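Local coordinates for protein activated BY transcription factor SSRB (Salmonella enterica, PDB 2WNW) that is a glycosyl hydrolase family 30 protein, built from a TIM-barrel domain and a beta-sandwich domain, at residues 50-62 with 118-130. Numbering follows the deposited sequence.
Sequences GSFTEGAGVVFNS and RDEAHLIPLISGA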
loop_
_atom_site.group_PDB
_atom_site.type_symbol
_atom_site.label_atom_id
_atom_site.label_comp_id
_atom_site.label_asym_id
_atom_site.label_seq_id
_atom_site.Cartn_x
_atom_site.Cartn_y
_atom_site.Cartn_z
ATOM N N GLY A 50 -1.478 14.834 -20.919
ATOM C CA GLY A 50 -2.852 14.537 -21.274
ATOM C C GLY A 50 -2.943 14.051 -22.710
ATOM O O GLY A 50 -1.920 13.879 -23.378
ATOM N N SER A 51 -4.161 13.864 -23.207
ATOM C CA SER A 51 -4.326 13.341 -24.557
ATOM C C SER A 51 -4.864 14.277 -25.624
ATOM O O SER A 51 -5.747 15.099 -25.376
ATOM C CB SER A 51 -5.213 12.099 -24.515
ATOM O OG SER A 51 -4.748 11.176 -23.546
ATOM N N PHE A 52 -4.312 14.120 -26.822
ATOM C CA PHE A 52 -4.727 14.878 -27.990
ATOM C C PHE A 52 -5.686 13.955 -28.741
ATOM O O PHE A 52 -5.304 12.849 -29.123
ATOM C CB PHE A 52 -3.542 15.173 -28.919
ATOM C CG PHE A 52 -2.434 15.969 -28.286
ATOM C CD1 PHE A 52 -1.185 15.394 -28.071
ATOM C CD2 PHE A 52 -2.620 17.305 -27.953
ATOM C CE1 PHE A 52 -0.134 16.138 -27.536
ATOM C CE2 PHE A 52 -1.576 18.060 -27.416
ATOM C CZ PHE A 52 -0.332 17.474 -27.209
ATOM N N THR A 53 -6.924 14.392 -28.935
ATOM C CA THR A 53 -7.907 13.609 -29.680
ATOM C C THR A 53 -8.501 14.537 -30.728
ATOM O O THR A 53 -8.336 15.752 -30.640
ATOM C CB THR A 53 -9.057 13.113 -28.778
ATOM O OG1 THR A 53 -9.680 14.236 -28.142
ATOM C CG2 THR A 53 -8.534 12.149 -27.721
ATOM N N GLU A 54 -9.183 13.978 -31.721
ATOM C CA GLU A 54 -9.797 14.818 -32.737
ATOM C C GLU A 54 -10.760 15.776 -32.041
ATOM O O GLU A 54 -10.873 16.941 -32.419
ATOM C CB GLU A 54 -10.553 13.978 -33.771
ATOM C CG GLU A 54 -11.515 14.812 -34.619
ATOM C CD GLU A 54 -11.930 14.128 -35.905
ATOM O OE1 GLU A 54 -11.204 14.269 -36.912
ATOM O OE2 GLU A 54 -12.977 13.449 -35.906
ATOM N N GLY A 55 -11.442 15.280 -31.012
ATOM C CA GLY A 55 -12.373 16.118 -30.274
ATOM C C GLY A 55 -11.672 17.321 -29.669
ATOM O O GLY A 55 -12.112 18.460 -29.834
ATOM N N ALA A 56 -10.579 17.071 -28.955
ATOM C CA ALA A 56 -9.821 18.152 -28.337
ATOM C C ALA A 56 -9.285 19.096 -29.414
ATOM O O ALA A 56 -9.269 20.312 -29.230
ATOM C CB ALA A 56 -8.663 17.582 -27.513
ATOM N N GLY A 57 -8.853 18.524 -30.537
ATOM C CA GLY A 57 -8.319 19.319 -31.630
ATOM C C GLY A 57 -9.348 20.246 -32.248
ATOM O O GLY A 57 -9.063 21.413 -32.515
ATOM N N VAL A 58 -10.545 19.724 -32.488
ATOM C CA VAL A 58 -11.623 20.518 -33.071
ATOM C C VAL A 58 -12.012 21.652 -32.124
ATOM O O VAL A 58 -12.284 22.772 -32.559
ATOM C CB VAL A 58 -12.853 19.626 -33.378
ATOM C CG1 VAL A 58 -14.081 20.485 -33.648
ATOM C CG2 VAL A 58 -12.553 18.747 -34.592
ATOM N N VAL A 59 -12.027 21.364 -30.828
ATOM C CA VAL A 59 -12.361 22.383 -29.838
ATOM C C VAL A 59 -11.256 23.433 -29.821
ATOM O O VAL A 59 -11.527 24.635 -29.765
ATOM C CB VAL A 59 -12.511 21.760 -28.433
ATOM C CG1 VAL A 59 -12.711 22.851 -27.384
ATOM C CG2 VAL A 59 -13.693 20.801 -28.431
ATOM N N PHE A 60 -10.009 22.975 -29.880
ATOM C CA PHE A 60 -8.864 23.879 -29.887
ATOM C C PHE A 60 -8.923 24.803 -31.106
ATOM O O PHE A 60 -8.705 26.010 -30.997
ATOM C CB PHE A 60 -7.558 23.085 -29.939
ATOM C CG PHE A 60 -6.339 23.940 -30.163
ATOM C CD1 PHE A 60 -5.843 24.749 -29.147
ATOM C CD2 PHE A 60 -5.692 23.942 -31.396
ATOM C CE1 PHE A 60 -4.720 25.547 -29.351
ATOM C CE2 PHE A 60 -4.564 24.740 -31.613
ATOM C CZ PHE A 60 -4.078 25.542 -30.589
ATOM N N ASN A 61 -9.205 24.225 -32.269
ATOM C CA ASN A 61 -9.282 25.001 -33.501
ATOM C C ASN A 61 -10.374 26.075 -33.441
ATOM O O ASN A 61 -10.283 27.090 -34.128
ATOM C CB ASN A 61 -9.544 24.085 -34.702
ATOM C CG ASN A 61 -8.356 23.196 -35.045
ATOM O OD1 ASN A 61 -7.234 23.421 -34.589
ATOM N ND2 ASN A 61 -8.599 22.188 -35.876
ATOM N N SER A 62 -11.397 25.856 -32.619
ATOM C CA SER A 62 -12.497 26.811 -32.507
ATOM C C SER A 62 -12.203 27.976 -31.568
ATOM O O SER A 62 -13.008 28.901 -31.456
ATOM C CB SER A 62 -13.770 26.098 -32.039
ATOM O OG SER A 62 -13.706 25.800 -30.654
ATOM N N ARG A 118 -7.399 14.415 -42.620
ATOM C CA ARG A 118 -8.230 14.657 -41.453
ATOM C C ARG A 118 -7.392 14.946 -40.206
ATOM O O ARG A 118 -7.684 15.883 -39.458
ATOM C CB ARG A 118 -9.147 13.463 -41.217
ATOM C CG ARG A 118 -10.167 13.695 -40.137
ATOM C CD ARG A 118 -11.438 12.930 -40.428
ATOM N NE ARG A 118 -12.361 12.983 -39.301
ATOM C CZ ARG A 118 -13.601 12.512 -39.332
ATOM N NH1 ARG A 118 -14.073 11.957 -40.443
ATOM N NH2 ARG A 118 -14.362 12.575 -38.248
ATOM N N ASP A 119 -6.352 14.149 -39.978
ATOM C CA ASP A 119 -5.487 14.377 -38.827
ATOM C C ASP A 119 -4.723 15.687 -39.008
ATOM O O ASP A 119 -4.436 16.388 -38.036
ATOM C CB ASP A 119 -4.478 13.235 -38.654
ATOM C CG ASP A 119 -5.103 11.976 -38.075
ATOM O OD1 ASP A 119 -4.353 11.158 -37.502
ATOM O OD2 ASP A 119 -6.333 11.796 -38.194
ATOM N N GLU A 120 -4.396 16.018 -40.255
ATOM C CA GLU A 120 -3.651 17.241 -40.542
ATOM C C GLU A 120 -4.439 18.500 -40.202
ATOM O O GLU A 120 -3.866 19.528 -39.846
ATOM C CB GLU A 120 -3.231 17.270 -42.019
ATOM C CG GLU A 120 -2.423 16.049 -42.430
ATOM C CD GLU A 120 -1.907 16.114 -43.857
ATOM O OE1 GLU A 120 -2.649 16.586 -44.741
ATOM O OE2 GLU A 120 -0.763 15.672 -44.091
ATOM N N ALA A 121 -5.758 18.417 -40.293
ATOM C CA ALA A 121 -6.589 19.573 -40.000
ATOM C C ALA A 121 -7.080 19.628 -38.556
ATOM O O ALA A 121 -7.212 20.709 -37.982
ATOM C CB ALA A 121 -7.778 19.599 -40.949
ATOM N N HIS A 122 -7.330 18.464 -37.965
ATOM C CA HIS A 122 -7.869 18.402 -36.608
ATOM C C HIS A 122 -6.914 18.099 -35.456
ATOM O O HIS A 122 -7.130 18.566 -34.336
ATOM C CB HIS A 122 -9.012 17.389 -36.580
ATOM C CG HIS A 122 -10.146 17.737 -37.493
ATOM N ND1 HIS A 122 -11.120 16.830 -37.847
ATOM C CD2 HIS A 122 -10.469 18.897 -38.113
ATOM C CE1 HIS A 122 -11.996 17.415 -38.646
ATOM N NE2 HIS A 122 -11.623 18.671 -38.823
ATOM N N LEU A 123 -5.868 17.324 -35.718
ATOM C CA LEU A 123 -4.931 16.956 -34.662
ATOM C C LEU A 123 -3.584 17.656 -34.690
ATOM O O LEU A 123 -3.139 18.192 -33.679
ATOM C CB LEU A 123 -4.692 15.443 -34.679
ATOM C CG LEU A 123 -5.801 14.563 -34.104
ATOM C CD1 LEU A 123 -5.591 13.124 -34.526
ATOM C CD2 LEU A 123 -5.801 14.686 -32.589
ATOM N N ILE A 124 -2.934 17.644 -35.847
ATOM C CA ILE A 124 -1.611 18.233 -35.978
ATOM C C ILE A 124 -1.462 19.688 -35.526
ATOM O O ILE A 124 -0.436 20.051 -34.948
ATOM C CB ILE A 124 -1.085 18.036 -37.421
ATOM C CG1 ILE A 124 -0.955 16.529 -37.688
ATOM C CG2 ILE A 124 0.265 18.721 -37.603
ATOM C CD1 ILE A 124 -0.323 16.169 -39.015
ATOM N N PRO A 125 -2.471 20.543 -35.777
ATOM C CA PRO A 125 -2.327 21.937 -35.335
ATOM C C PRO A 125 -2.159 22.039 -33.813
ATOM O O PRO A 125 -1.278 22.743 -33.318
ATOM C CB PRO A 125 -3.622 22.583 -35.823
ATOM C CG PRO A 125 -3.897 21.832 -37.089
ATOM C CD PRO A 125 -3.638 20.395 -36.663
ATOM N N LEU A 126 -3.006 21.327 -33.076
ATOM C CA LEU A 126 -2.944 21.333 -31.612
ATOM C C LEU A 126 -1.598 20.775 -31.140
ATOM O O LEU A 126 -0.893 21.404 -30.345
ATOM C CB LEU A 126 -4.068 20.468 -31.033
ATOM C CG LEU A 126 -4.644 20.797 -29.650
ATOM C CD1 LEU A 126 -5.365 19.563 -29.128
ATOM C CD2 LEU A 126 -3.559 21.233 -28.681
ATOM N N ILE A 127 -1.248 19.588 -31.632
ATOM C CA ILE A 127 0.007 18.942 -31.253
ATOM C C ILE A 127 1.216 19.818 -31.565
ATOM O O ILE A 127 2.121 19.956 -30.741
ATOM C CB ILE A 127 0.178 17.586 -31.974
ATOM C CG1 ILE A 127 -0.969 16.648 -31.594
ATOM C CG2 ILE A 127 1.507 16.956 -31.587
ATOM C CD1 ILE A 127 -1.016 15.378 -32.417
ATOM N N SER A 128 1.232 20.409 -32.756
ATOM C CA SER A 128 2.342 21.271 -33.151
ATOM C C SER A 128 2.444 22.476 -32.225
ATOM O O SER A 128 3.542 22.904 -31.865
ATOM C CB SER A 128 2.164 21.737 -34.595
ATOM O OG SER A 128 2.206 20.632 -35.479
ATOM N N GLY A 129 1.295 23.019 -31.837
ATOM C CA GLY A 129 1.290 24.162 -30.944
ATOM C C GLY A 129 1.907 23.815 -29.602
ATOM O O GLY A 129 2.674 24.599 -29.036
ATOM N N ALA A 130 1.571 22.633 -29.093
ATOM C CA ALA A 130 2.091 22.171 -27.813
ATOM C C ALA A 130 3.595 21.944 -27.913
ATOM O O ALA A 130 4.356 22.334 -27.026
ATOM C CB ALA A 130 1.393 20.874 -27.407
HETATM O O HOH W 1 -5.945 20.886 -34.014
#
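In the TIM barrel, the first parallel strand runs into helix 54-61, and here that turn and helix lie against the broken helical pair 118-122 and 124-130, with Gly57 and His122 as the point of closest backbone approach. The absence of a side chain at Gly57 makes this possible: its CA comes 3.1 Å from His122 O, a CA-H...O contact where a CB would collide. A water links His122 O, Asn61 OD1 and Leu126 N at the same junction, accepting from Leu126 N, while Asn61 ND2 gives a bent bond of 2.9 Å to Ala121 O.

On one flank the contact is polar. With CG anti to the backbone N (chi1 164°), Glu54 reaches out alongside His122, and Arg118 grips its carboxylate side-on in a bidentate salt bridge, NE to OE1 and NH2 to OE2, both on syn lone pairs and with the two planes nearly coplanar. His122 ND1 meets that same OE1 at 2.7 Å in an almost straight bond, but from above the carboxylate plane, with the imidazole turned 73° to it. Val58 CG2 sits over the centre of the imidazole face, 4.0 Å from the centroid. Leu97 N also bonds OE2, and the arginine together with these donors would probably favour the ionised carboxylate.

The other flank is apolar. Leu126 wedges between two phenylalanines: CD1 touches the edge of Phe52 at CD2 (3.7 Å), whereas CD2 lies over a face of Phe60. Ile127 CG1 covers a face of Phe52, 3.7 Å from its CG, and Ala130 CB reaches CZ.

Helices 54-61 and 124-130 cross at 79°, their axes 9.0 Å apart. Around them, helix 65-76 touches Phe52 and Phe60 through Phe76 and Leu72, strand 85-90 lies against Phe52 and Ile127, and strand 332-336 packs on both phenylalanines.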